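Local coordinates for protein carboxylic ester hydrolase (Aspergillus niger, PDB 7K4O) that probably hydrolyses the galloyl ester bonds of tannins, acting as a serine esterase of the tannase family, at residues 148-153 with 189-194; 154-159 with 197-202; 262-267 with 459-464; 324-329 with 423-428. All coordinates share one frame; numbering follows the deposited sequence.

Contact 1: residues 148-153 with 189-194; sequences YMFAYK and GREGWS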
loop_
_atom_site.group_PDB
_atom_site.type_symbol
_atom_site.label_atom_id
_atom_site.label_comp_id
_atom_site.label_asym_id
_atom_site.label_seq_id
_atom_site.Cartn_x
_atom_site.Cartn_y
_atom_site.Cartn_z
ATOM N N TYR A 148 -6.158 8.423 -16.221
ATOM C CA TYR A 148 -7.255 7.431 -16.081
ATOM C C TYR A 148 -6.679 5.999 -16.072
ATOM O O TYR A 148 -7.206 5.157 -15.283
ATOM C CB TYR A 148 -8.317 7.608 -17.170
ATOM C CG TYR A 148 -9.371 8.602 -16.754
ATOM C CD1 TYR A 148 -9.110 9.972 -16.800
ATOM C CD2 TYR A 148 -10.638 8.214 -16.359
ATOM C CE1 TYR A 148 -10.078 10.892 -16.415
ATOM C CE2 TYR A 148 -11.611 9.122 -15.945
ATOM C CZ TYR A 148 -11.330 10.485 -15.997
ATOM O OH TYR A 148 -12.276 11.414 -15.654
ATOM N N MET A 149 -5.728 5.699 -16.949
ATOM C CA MET A 149 -5.113 4.355 -16.957
ATOM C C MET A 149 -4.434 4.063 -15.593
ATOM O O MET A 149 -4.670 2.988 -15.016
ATOM C CB MET A 149 -4.096 4.284 -18.081
ATOM C CG MET A 149 -4.734 4.105 -19.446
ATOM S SD MET A 149 -5.562 2.477 -19.627
ATOM C CE MET A 149 -4.122 1.496 -20.056
ATOM N N PHE A 150 -3.674 4.996 -15.033
ATOM C CA PHE A 150 -3.042 4.809 -13.715
ATOM C C PHE A 150 -4.100 4.697 -12.628
ATOM O O PHE A 150 -4.005 3.836 -11.732
ATOM C CB PHE A 150 -2.088 5.971 -13.434
ATOM C CG PHE A 150 -1.246 5.873 -12.189
ATOM C CD1 PHE A 150 -0.435 4.775 -11.947
ATOM C CD2 PHE A 150 -1.228 6.900 -11.269
ATOM C CE1 PHE A 150 0.372 4.722 -10.824
ATOM C CE2 PHE A 150 -0.452 6.827 -10.112
ATOM C CZ PHE A 150 0.381 5.772 -9.925
ATOM N N ALA A 151 -5.119 5.562 -12.662
ATOM C CA ALA A 151 -6.169 5.638 -11.636
ATOM C C ALA A 151 -6.876 4.291 -11.501
ATOM O O ALA A 151 -7.013 3.855 -10.357
ATOM C CB ALA A 151 -7.158 6.739 -11.925
ATOM N N TYR A 152 -7.409 3.769 -12.601
ATOM C CA TYR A 152 -8.241 2.546 -12.518
ATOM C C TYR A 152 -8.414 1.835 -13.845
ATOM O O TYR A 152 -8.821 0.657 -13.817
ATOM C CB TYR A 152 -9.616 2.872 -11.919
ATOM C CG TYR A 152 -10.528 3.707 -12.779
ATOM C CD1 TYR A 152 -11.324 3.130 -13.751
ATOM C CD2 TYR A 152 -10.606 5.104 -12.617
ATOM C CE1 TYR A 152 -12.187 3.903 -14.527
ATOM C CE2 TYR A 152 -11.474 5.878 -13.368
ATOM C CZ TYR A 152 -12.264 5.278 -14.322
ATOM O OH TYR A 152 -13.121 6.041 -15.095
ATOM N N LYS A 153 -8.172 2.454 -14.978
ATOM C CA LYS A 153 -8.631 1.818 -16.228
ATOM C C LYS A 153 -7.688 0.676 -16.604
ATOM O O LYS A 153 -8.160 -0.346 -17.191
ATOM C CB LYS A 153 -8.757 2.853 -17.356
ATOM C CG LYS A 153 -9.396 2.333 -18.616
ATOM C CD LYS A 153 -9.900 3.475 -19.553
ATOM C CE LYS A 153 -8.759 4.311 -20.107
ATOM N NZ LYS A 153 -9.235 5.231 -21.168
ATOM N N GLY A 189 -1.570 -1.153 -3.289
ATOM C CA GLY A 189 -2.774 -1.296 -2.447
ATOM C C GLY A 189 -3.880 -0.356 -2.945
ATOM O O GLY A 189 -5.052 -0.722 -2.958
ATOM N N ARG A 190 -3.493 0.867 -3.327
ATOM C CA ARG A 190 -4.457 1.820 -3.895
ATOM C C ARG A 190 -5.070 1.187 -5.154
ATOM O O ARG A 190 -6.293 1.269 -5.392
ATOM C CB ARG A 190 -3.813 3.156 -4.284
ATOM C CG ARG A 190 -4.859 4.193 -4.704
ATOM C CD ARG A 190 -4.205 5.341 -5.459
ATOM N NE ARG A 190 -3.614 4.956 -6.730
ATOM C CZ ARG A 190 -4.291 4.702 -7.845
ATOM N NH1 ARG A 190 -5.619 4.820 -7.892
ATOM N NH2 ARG A 190 -3.670 4.329 -8.930
ATOM N N GLU A 191 -4.251 0.578 -5.986
ATOM C CA GLU A 191 -4.730 -0.033 -7.235
ATOM C C GLU A 191 -5.740 -1.133 -6.935
ATOM O O GLU A 191 -6.752 -1.207 -7.637
ATOM C CB GLU A 191 -3.585 -0.540 -8.076
ATOM C CG GLU A 191 -2.711 0.571 -8.646
ATOM C CD GLU A 191 -1.322 0.159 -9.072
ATOM O OE1 GLU A 191 -1.068 -1.039 -9.250
ATOM O OE2 GLU A 191 -0.467 1.073 -9.283
ATOM N N GLY A 192 -5.518 -1.924 -5.883
ATOM C CA GLY A 192 -6.540 -2.907 -5.482
ATOM C C GLY A 192 -7.859 -2.228 -5.159
ATOM O O GLY A 192 -8.906 -2.611 -5.676
ATOM N N TRP A 193 -7.826 -1.190 -4.330
ATOM C CA TRP A 193 -9.077 -0.471 -3.955
ATOM C C TRP A 193 -9.715 0.189 -5.178
ATOM O O TRP A 193 -10.944 0.298 -5.216
ATOM C CB TRP A 193 -8.841 0.547 -2.837
ATOM C CG TRP A 193 -8.769 -0.066 -1.481
ATOM C CD1 TRP A 193 -7.701 -0.052 -0.645
ATOM C CD2 TRP A 193 -9.775 -0.868 -0.835
ATOM N NE1 TRP A 193 -8.001 -0.703 0.517
ATOM C CE2 TRP A 193 -9.266 -1.224 0.426
ATOM C CE3 TRP A 193 -11.093 -1.240 -1.150
ATOM C CZ2 TRP A 193 -10.003 -1.976 1.335
ATOM C CZ3 TRP A 193 -11.818 -1.981 -0.243
ATOM C CH2 TRP A 193 -11.268 -2.365 0.978
ATOM N N SER A 194 -8.942 0.612 -6.173
ATOM C CA SER A 194 -9.476 1.307 -7.355
ATOM C C SER A 194 -10.481 0.394 -8.070
ATOM O O SER A 194 -11.458 0.887 -8.669
ATOM C CB SER A 194 -8.399 1.777 -8.296
ATOM O OG SER A 194 -7.810 0.729 -9.061
HETATM O O HOH W 1 -5.403 1.372 -10.507
#
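Arg190 leaves helix 187-196 with CG anti to the backbone N (chi1 -173°) and bends at chi3 (65°), which turns the edge of its guanidinium toward two successive carbonyls of helix 144-169. NH1 reaches Ala151 O at 3.0 Å in a nearly straight bond (169°), in the carbonyl plane and on a lone pair. NH2 takes Phe150 O at 2.9 Å, less straight and from above that carbonyl's plane. Phe150, its CG also anti to N, puts one ring face under NH2; the cation-pi component is long and weak at best. Phe150 CE1 lies 4.0 Å from Glu191 OE2, the two side chains crossing at about a right angle, and Glu191 OE1 is hydrogen-bonded to His155 NE2. One turn further on, Ser194 CB packs 3.2 Å from Ala151 O, while its OG, held in the crowded position, gives its proton to Glu191 O. A water donates to both Ser194 OG and Phe150 O, tying the helices a second time. The carbonyls lie on a pi-type turn, where Tyr148 O accepts from Tyr152 N and Lys153 N. Helix 187-196 follows what looks like the nucleophile elbow of an alpha/beta-hydrolase fold. Arg190 NH2 also pairs with Glu187, which lines the gallate pocket, and NH1 bonds to Thr396. Among neutral carbonyls and a carboxylate, the buried guanidinium is probably charged and fixed in rotation, and may help to position Glu187.

Contact 2: residues 154-159 with 197-202; sequences AHRELS and QRFGDE
Arg156 and Phe199 lie flat on one another, an offset cation-pi stack that joins helix 144-169 to the loop between helix 187-196 and strand 205-209 of the alpha/beta-hydrolase fold. The guanidinium and ring planes differ by 2°, with centres 4.2 Å apart. The arginine chain starts with CG anti to the backbone N and bends at chi2 (54°), so that it runs across the ring. CD sits squarely over the middle, 3.6 Å from the Phe199 centroid, in a CH-pi contact. NE comes next, 3.6 Å from Phe199 CD1 near the rim, and the charged end lies off-centre, with NH1 close to Phe199 CB. On the opposite face of the ring lies the CB of Arg198, so the phenyl is sandwiched between methylenes of two arginines.

Glu202 closes the type I turn that begins at Phe199, and its extended chain, CG anti to the backbone N, runs back toward the helix. Its two oxygens divide the work. OE2 accepts the hydroxyl proton of Ser159, OG to OE2 being 2.8 Å, with OG standing above the carboxylate plane (34° out of it). OE1 faces the arginine, but its salt bridge to Arg156 NH1 is long, at 3.8 Å, and the two groups are tilted against each other. Ser159 OG is also hydrogen-bonded to Ser92 on strand 89-93, which links this junction to the central sheet. Arg156 NH1 gives a hydrogen to a water 2.9 Å away, and that water donates in turn to Asp201 OD1.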
loop_
_atom_site.group_PDB
_atom_site.type_symbol
_atom_site.label_atom_id
_atom_site.label_comp_id
_atom_site.label_asym_id
_atom_site.label_seq_id
_atom_site.Cartn_x
_atom_site.Cartn_y
_atom_site.Cartn_z
ATOM N N ALA A 154 -6.390 0.814 -16.418
ATOM C CA ALA A 154 -5.409 -0.220 -16.826
ATOM C C ALA A 154 -5.684 -1.543 -16.079
ATOM O O ALA A 154 -5.619 -2.638 -16.702
ATOM C CB ALA A 154 -3.983 0.234 -16.539
ATOM N N HIS A 155 -6.014 -1.469 -14.811
ATOM C CA HIS A 155 -6.269 -2.718 -14.043
ATOM C C HIS A 155 -7.587 -3.377 -14.460
ATOM O O HIS A 155 -7.666 -4.626 -14.526
ATOM C CB HIS A 155 -6.234 -2.463 -12.555
ATOM C CG HIS A 155 -4.875 -2.609 -11.993
ATOM N ND1 HIS A 155 -4.227 -3.864 -11.954
ATOM C CD2 HIS A 155 -4.002 -1.684 -11.544
ATOM C CE1 HIS A 155 -3.015 -3.669 -11.475
ATOM N NE2 HIS A 155 -2.852 -2.356 -11.183
ATOM N N ARG A 156 -8.584 -2.590 -14.799
ATOM C CA ARG A 156 -9.848 -3.136 -15.342
ATOM C C ARG A 156 -9.561 -3.930 -16.620
ATOM O O ARG A 156 -10.072 -5.071 -16.775
ATOM C CB ARG A 156 -10.818 -1.982 -15.565
ATOM C CG ARG A 156 -12.139 -2.379 -16.172
ATOM C CD ARG A 156 -12.793 -3.443 -15.391
ATOM N NE ARG A 156 -14.181 -3.579 -15.872
ATOM C CZ ARG A 156 -14.990 -4.561 -15.463
ATOM N NH1 ARG A 156 -14.610 -5.422 -14.533
ATOM N NH2 ARG A 156 -16.212 -4.627 -15.937
ATOM N N GLU A 157 -8.789 -3.332 -17.546
ATOM C CA GLU A 157 -8.459 -3.963 -18.839
ATOM C C GLU A 157 -7.632 -5.240 -18.607
ATOM O O GLU A 157 -7.899 -6.256 -19.275
ATOM C CB GLU A 157 -7.751 -2.949 -19.716
ATOM C CG GLU A 157 -8.666 -1.835 -20.208
ATOM C CD GLU A 157 -8.000 -0.606 -20.824
ATOM O OE1 GLU A 157 -6.746 -0.589 -20.952
ATOM O OE2 GLU A 157 -8.764 0.326 -21.193
ATOM N N LEU A 158 -6.631 -5.157 -17.738
ATOM C CA LEU A 158 -5.779 -6.320 -17.410
ATOM C C LEU A 158 -6.666 -7.475 -16.927
ATOM O O LEU A 158 -6.473 -8.619 -17.383
ATOM C CB LEU A 158 -4.707 -5.951 -16.391
ATOM C CG LEU A 158 -3.935 -7.119 -15.728
ATOM C CD1 LEU A 158 -3.247 -8.014 -16.740
ATOM C CD2 LEU A 158 -2.997 -6.586 -14.673
ATOM N N SER A 159 -7.558 -7.221 -15.987
ATOM C CA SER A 159 -8.403 -8.326 -15.473
ATOM C C SER A 159 -9.282 -8.864 -16.586
ATOM O O SER A 159 -9.395 -10.126 -16.727
ATOM C CB SER A 159 -9.209 -7.888 -14.294
ATOM O OG SER A 159 -8.364 -7.622 -13.199
ATOM N N GLN A 197 -13.737 -0.654 -5.568
ATOM C CA GLN A 197 -14.670 0.489 -5.476
ATOM C C GLN A 197 -15.570 0.664 -6.697
ATOM O O GLN A 197 -16.542 1.384 -6.565
ATOM C CB GLN A 197 -13.859 1.758 -5.186
ATOM C CG GLN A 197 -13.367 1.808 -3.770
ATOM C CD GLN A 197 -12.383 2.906 -3.461
ATOM O OE1 GLN A 197 -12.187 3.850 -4.242
ATOM N NE2 GLN A 197 -11.672 2.755 -2.354
ATOM N N ARG A 198 -15.260 0.062 -7.845
ATOM C CA ARG A 198 -15.954 0.284 -9.107
ATOM C C ARG A 198 -16.556 -0.980 -9.720
ATOM O O ARG A 198 -17.582 -0.825 -10.392
ATOM C CB ARG A 198 -14.973 0.894 -10.111
ATOM C CG ARG A 198 -14.557 2.323 -9.764
ATOM C CD ARG A 198 -13.550 2.901 -10.726
ATOM N NE ARG A 198 -13.190 4.280 -10.454
ATOM C CZ ARG A 198 -12.254 4.676 -9.585
ATOM N NH1 ARG A 198 -11.602 3.818 -8.829
ATOM N NH2 ARG A 198 -11.992 5.973 -9.447
ATOM N N PHE A 199 -15.927 -2.132 -9.564
ATOM C CA PHE A 199 -16.232 -3.331 -10.397
ATOM C C PHE A 199 -16.457 -4.520 -9.466
ATOM O O PHE A 199 -15.462 -5.151 -8.996
ATOM C CB PHE A 199 -15.138 -3.578 -11.415
ATOM C CG PHE A 199 -14.754 -2.384 -12.247
ATOM C CD1 PHE A 199 -15.667 -1.811 -13.116
ATOM C CD2 PHE A 199 -13.509 -1.800 -12.110
ATOM C CE1 PHE A 199 -15.333 -0.671 -13.832
ATOM C CE2 PHE A 199 -13.163 -0.682 -12.824
ATOM C CZ PHE A 199 -14.087 -0.108 -13.685
ATOM N N GLY A 200 -17.704 -4.793 -9.198
ATOM C CA GLY A 200 -18.073 -5.730 -8.118
ATOM C C GLY A 200 -17.624 -7.153 -8.361
ATOM O O GLY A 200 -17.307 -7.848 -7.374
ATOM N N ASP A 201 -17.580 -7.594 -9.604
ATOM C CA ASP A 201 -17.220 -9.015 -9.841
ATOM C C ASP A 201 -15.899 -9.170 -10.592
ATOM O O ASP A 201 -15.640 -10.294 -11.051
ATOM C CB ASP A 201 -18.341 -9.742 -10.561
ATOM C CG ASP A 201 -18.808 -9.000 -11.777
ATOM O OD1 ASP A 201 -17.947 -8.485 -12.524
ATOM O OD2 ASP A 201 -20.047 -8.830 -11.896
ATOM N N GLU A 202 -15.019 -8.180 -10.600
ATOM C CA GLU A 202 -13.699 -8.342 -11.226
ATOM C C GLU A 202 -12.891 -9.393 -10.439
ATOM O O GLU A 202 -12.256 -10.257 -11.062
ATOM C CB GLU A 202 -13.011 -6.981 -11.245
ATOM C CG GLU A 202 -11.607 -7.009 -11.792
ATOM C CD GLU A 202 -10.987 -5.623 -11.996
ATOM O OE1 GLU A 202 -11.759 -4.706 -12.182
ATOM O OE2 GLU A 202 -9.774 -5.539 -12.070
HETATM O O HOH W 2 -16.029 -7.984 -14.198
#

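Contact 3: residues 262-267 with 459-464; sequences VVARTD and TVPGAG. With CA (calcium ion), chain K.
The guanidinium of Arg265 meets the carboxylate of Asp267 at its edge: NE donates to OD1 at 2.9 Å (148°), with OD1 close to the guanidinium plane but NE standing above the plane of the carboxylate. The arginine is folded back at the start of helix 266-272, as its N-cap residue, and the salt bridge holds it there; the other oxygen, Asp267 OD2, pairs with Arg520.

The direct contact is apolar, with no hydrogen bond between the segments. Pro461 turns its ring toward the calcium loop, and two neighbours share it. Val262 places CG1 anti to the backbone N, so that this methyl presses on Pro461 CB at 3.6 Å. Ala264 CB sits 3.8 Å from Pro461 CG. Pro461 and Gly462 are the central residues of a type II turn from Val460 to Ala463, which closes with Ala463 N bonded to Val460 O. The turn leaves strand 455-460, an outermost strand of the alpha/beta-hydrolase sheet, and leads to His465, a gallate-pocket residue and probably the catalytic histidine. Gly462, at positive phi (68°), brings its N to 3.8 Å from Val262 CG1.

While Val262 CG1 faces the turn, Val262 O binds the calcium at 2.4 Å, beside Asp253, Asp256, Lys258 and Asp260. Asp256 also accepts a hydrogen bond from Ala264 N. A water donates to Val263 O at 2.8 Å and accepts a weak bond from Gly462 N.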
loop_
_atom_site.group_PDB
_atom_site.type_symbol
_atom_site.label_atom_id
_atom_site.label_comp_id
_atom_site.label_asym_id
_atom_site.label_seq_id
_atom_site.Cartn_x
_atom_site.Cartn_y
_atom_site.Cartn_z
ATOM N N VAL A 262 9.183 -4.989 20.311
ATOM C CA VAL A 262 8.136 -4.765 19.280
ATOM C C VAL A 262 7.030 -4.008 19.954
ATOM O O VAL A 262 6.498 -4.453 20.941
ATOM C CB VAL A 262 7.618 -6.078 18.666
ATOM C CG1 VAL A 262 6.625 -5.757 17.537
ATOM C CG2 VAL A 262 8.760 -6.935 18.148
ATOM N N VAL A 263 6.641 -2.884 19.363
ATOM C CA VAL A 263 5.438 -2.167 19.839
ATOM C C VAL A 263 4.218 -2.597 19.022
ATOM O O VAL A 263 4.023 -2.076 17.903
ATOM C CB VAL A 263 5.703 -0.660 19.762
ATOM C CG1 VAL A 263 4.479 0.133 20.174
ATOM C CG2 VAL A 263 6.929 -0.314 20.611
ATOM N N ALA A 264 3.412 -3.478 19.593
ATOM C CA ALA A 264 2.162 -3.960 18.981
ATOM C C ALA A 264 1.034 -3.019 19.341
ATOM O O ALA A 264 -0.050 -3.187 18.791
ATOM C CB ALA A 264 1.843 -5.357 19.453
ATOM N N ARG A 265 1.219 -2.128 20.330
ATOM C CA ARG A 265 0.135 -1.213 20.748
ATOM C C ARG A 265 0.652 0.221 20.614
ATOM O O ARG A 265 0.905 0.901 21.653
ATOM C CB ARG A 265 -0.383 -1.583 22.140
ATOM C CG ARG A 265 -1.056 -2.951 22.159
ATOM C CD ARG A 265 -2.412 -2.973 21.469
ATOM N NE ARG A 265 -3.397 -2.184 22.152
ATOM C CZ ARG A 265 -4.119 -2.565 23.186
ATOM N NH1 ARG A 265 -4.031 -3.803 23.652
ATOM N NH2 ARG A 265 -4.965 -1.724 23.741
ATOM N N THR A 266 0.693 0.713 19.371
ATOM C CA THR A 266 1.043 2.126 19.104
ATOM C C THR A 266 -0.090 3.032 19.563
ATOM O O THR A 266 0.188 4.246 19.766
ATOM C CB THR A 266 1.405 2.371 17.636
ATOM O OG1 THR A 266 0.230 2.085 16.890
ATOM C CG2 THR A 266 2.620 1.593 17.221
ATOM N N ASP A 267 -1.291 2.520 19.764
ATOM C CA ASP A 267 -2.431 3.259 20.329
ATOM C C ASP A 267 -2.103 3.576 21.808
ATOM O O ASP A 267 -2.206 4.751 22.226
ATOM C CB ASP A 267 -3.741 2.499 20.162
ATOM C CG ASP A 267 -3.687 0.985 20.282
ATOM O OD1 ASP A 267 -2.774 0.452 21.004
ATOM O OD2 ASP A 267 -4.512 0.324 19.603
ATOM N N THR A 459 -3.484 -4.617 11.653
ATOM C CA THR A 459 -2.191 -3.908 11.735
ATOM C C THR A 459 -1.070 -4.892 12.035
ATOM O O THR A 459 -1.333 -5.998 12.612
ATOM C CB THR A 459 -2.227 -2.710 12.705
ATOM O OG1 THR A 459 -2.193 -3.142 14.069
ATOM C CG2 THR A 459 -3.434 -1.814 12.468
ATOM N N VAL A 460 0.134 -4.553 11.618
ATOM C CA VAL A 460 1.291 -5.480 11.752
ATOM C C VAL A 460 2.260 -4.867 12.766
ATOM O O VAL A 460 2.975 -3.895 12.449
ATOM C CB VAL A 460 1.975 -5.752 10.409
ATOM C CG1 VAL A 460 3.012 -6.857 10.551
ATOM C CG2 VAL A 460 0.932 -6.098 9.332
ATOM N N PRO A 461 2.375 -5.477 13.969
ATOM C CA PRO A 461 3.295 -4.973 14.996
ATOM C C PRO A 461 4.707 -4.737 14.503
ATOM O O PRO A 461 5.319 -5.583 13.866
ATOM C CB PRO A 461 3.301 -6.087 16.067
ATOM C CG PRO A 461 1.945 -6.698 15.951
ATOM C CD PRO A 461 1.606 -6.628 14.458
ATOM N N GLY A 462 5.200 -3.520 14.781
ATOM C CA GLY A 462 6.576 -3.094 14.463
ATOM C C GLY A 462 6.937 -2.946 12.995
ATOM O O GLY A 462 8.025 -2.491 12.698
ATOM N N ALA A 463 6.085 -3.341 12.041
ATOM C CA ALA A 463 6.443 -3.348 10.617
ATOM C C ALA A 463 6.526 -1.916 10.052
ATOM O O ALA A 463 5.860 -0.973 10.571
ATOM C CB ALA A 463 5.431 -4.167 9.840
ATOM N N GLY A 464 7.342 -1.807 9.039
ATOM C CA GLY A 464 7.608 -0.546 8.337
ATOM C C GLY A 464 6.603 -0.395 7.208
ATOM O O GLY A 464 5.425 -0.739 7.417
HETATM CA CA CA K . 6.013 -5.768 22.868
HETATM O O HOH W 3 5.376 -0.573 15.996
HETATM O O HOH W 4 4.863 -7.440 21.265
#

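Contact 4: residues 324-329 with 423-428; sequences SYQPTA and PTAASI
The loop at Ser324 to Gln326 runs past the start of helix 425-438 with the CA atoms of Tyr325 and Pro423 only 4.2 Å apart, before a type II turn from Gln326 to Ala329 carries it off with Thr328 at positive phi (91°). Pro423 makes most of the contact. Its CB rests on the backbone at 3.5 Å from Ser324 O, and its CD lies 3.7 Å from Tyr325 CE1, the two rings crossing obliquely. Tyr325, with CG beside its own N (chi1 -45°), sends its OH on to Asp333 and Gln221. Gln326 bends at chi2 and crosses Thr424 at about a right angle, Gln326 CG lying against Thr424 CB and OG1; its NE2 bonds to Thr266.

In the alpha/beta-hydrolase fold, the 423-428 segment lies just beyond strand 410-416 and the probable triad acid, Asp419. Thr424 OG1 turns back to bond Gly416 O at the end of that strand.

Waters make the polar joins. One accepts from Ala425 N and donates to both Ser324 O and Gln326 OE1, each at 2.8 Å. A second accepts from the backbone N of Gln326, 2.9 Å away, and from Thr424 N at 3.1 Å.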
loop_
_atom_site.group_PDB
_atom_site.type_symbol
_atom_site.label_atom_id
_atom_site.label_comp_id
_atom_site.label_asym_id
_atom_site.label_seq_id
_atom_site.Cartn_x
_atom_site.Cartn_y
_atom_site.Cartn_z
ATOM N N SER A 324 -0.958 11.902 11.201
ATOM C CA SER A 324 0.398 11.538 10.797
ATOM C C SER A 324 0.684 10.094 11.221
ATOM O O SER A 324 -0.229 9.395 11.723
ATOM C CB SER A 324 1.405 12.521 11.379
ATOM O OG SER A 324 2.669 12.357 10.788
ATOM N N TYR A 325 1.908 9.695 10.965
ATOM C CA TYR A 325 2.424 8.340 11.272
ATOM C C TYR A 325 2.326 8.091 12.769
ATOM O O TYR A 325 2.382 9.039 13.602
ATOM C CB TYR A 325 3.851 8.195 10.776
ATOM C CG TYR A 325 4.045 8.742 9.397
ATOM C CD1 TYR A 325 3.576 8.065 8.274
ATOM C CD2 TYR A 325 4.637 9.966 9.183
ATOM C CE1 TYR A 325 3.708 8.586 7.003
ATOM C CE2 TYR A 325 4.759 10.505 7.917
ATOM C CZ TYR A 325 4.316 9.805 6.809
ATOM O OH TYR A 325 4.507 10.339 5.563
ATOM N N GLN A 326 2.158 6.829 13.117
ATOM C CA GLN A 326 2.081 6.406 14.533
ATOM C C GLN A 326 3.418 6.662 15.232
ATOM O O GLN A 326 4.478 6.665 14.621
ATOM C CB GLN A 326 1.769 4.917 14.630
ATOM C CG GLN A 326 0.341 4.547 14.240
ATOM C CD GLN A 326 -0.709 5.234 15.060
ATOM O OE1 GLN A 326 -1.284 6.260 14.663
ATOM N NE2 GLN A 326 -0.995 4.679 16.242
ATOM N N PRO A 327 3.396 6.840 16.567
ATOM C CA PRO A 327 4.647 6.703 17.335
ATOM C C PRO A 327 5.331 5.365 16.996
ATOM O O PRO A 327 4.623 4.389 16.735
ATOM C CB PRO A 327 4.160 6.738 18.793
ATOM C CG PRO A 327 2.858 7.480 18.739
ATOM C CD PRO A 327 2.216 7.098 17.400
ATOM N N THR A 328 6.660 5.366 16.915
ATOM C CA THR A 328 7.620 4.270 16.569
ATOM C C THR A 328 7.904 4.262 15.073
ATOM O O THR A 328 8.888 3.670 14.690
ATOM C CB THR A 328 7.237 2.868 17.062
ATOM O OG1 THR A 328 6.117 2.317 16.381
ATOM C CG2 THR A 328 6.821 2.833 18.507
ATOM N N ALA A 329 7.117 4.963 14.242
ATOM C CA ALA A 329 7.483 5.112 12.818
ATOM C C ALA A 329 8.694 6.035 12.687
ATOM O O ALA A 329 8.727 7.083 13.393
ATOM C CB ALA A 329 6.300 5.621 11.999
ATOM N N PRO A 423 0.487 6.801 6.886
ATOM C CA PRO A 423 0.048 6.651 8.258
ATOM C C PRO A 423 -0.839 5.414 8.452
ATOM O O PRO A 423 -1.802 5.240 7.757
ATOM C CB PRO A 423 -0.728 7.921 8.542
ATOM C CG PRO A 423 -0.130 8.903 7.605
ATOM C CD PRO A 423 0.125 8.124 6.322
ATOM N N THR A 424 -0.539 4.606 9.474
ATOM C CA THR A 424 -1.391 3.440 9.780
ATOM C C THR A 424 -2.847 3.841 9.948
ATOM O O THR A 424 -3.748 3.074 9.525
ATOM C CB THR A 424 -0.859 2.698 11.023
ATOM O OG1 THR A 424 0.561 2.601 10.919
ATOM C CG2 THR A 424 -1.513 1.333 11.132
ATOM N N ALA A 425 -3.126 4.982 10.598
ATOM C CA ALA A 425 -4.500 5.425 10.828
ATOM C C ALA A 425 -5.254 5.660 9.508
ATOM O O ALA A 425 -6.480 5.703 9.551
ATOM C CB ALA A 425 -4.480 6.636 11.736
ATOM N N ALA A 426 -4.557 5.842 8.401
ATOM C CA ALA A 426 -5.215 6.054 7.086
ATOM C C ALA A 426 -6.050 4.814 6.738
ATOM O O ALA A 426 -7.118 4.997 6.112
ATOM C CB ALA A 426 -4.266 6.348 6.008
ATOM N N SER A 427 -5.576 3.636 7.129
ATOM C CA SER A 427 -6.307 2.375 6.801
ATOM C C SER A 427 -7.501 2.219 7.713
ATOM O O SER A 427 -8.585 1.841 7.235
ATOM C CB SER A 427 -5.378 1.176 6.837
ATOM O OG SER A 427 -4.474 1.182 5.746
ATOM N N ILE A 428 -7.354 2.446 9.033
ATOM C CA ILE A 428 -8.518 2.374 9.936
ATOM C C ILE A 428 -9.598 3.313 9.429
ATOM O O ILE A 428 -10.792 2.960 9.427
ATOM C CB ILE A 428 -8.096 2.710 11.391
ATOM C CG1 ILE A 428 -7.386 1.551 12.096
ATOM C CG2 ILE A 428 -9.327 3.079 12.161
ATOM C CD1 ILE A 428 -6.063 1.203 11.584
HETATM O O HOH W 5 -1.134 6.718 11.918
HETATM O O HOH W 6 2.125 4.905 10.945
#

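In the fold
All four contacts are largely buried, but contact 2 lies farthest from the chain centre, about 18 Å out, and has partly exposed residues in its stack. Contacts 1 and 2 share helix 144-169 and touch, with His155 NE2 bonded to Glu191 OE1; both rely on arginines, one donating to carbonyls and the other lying flat on a ring. Contacts 3 and 4 also touch, through Thr266 and Gln326. They are proline-centred joins, apolar in their direct contacts, in which a loop packs on the end of a strand (contact 3) or on the lead-in to a helix (contact 4); waters supply the polar links and, in contact 3, calcium fixes one backbone. Contacts 2 and 3 lie on opposite sides of the chain centre.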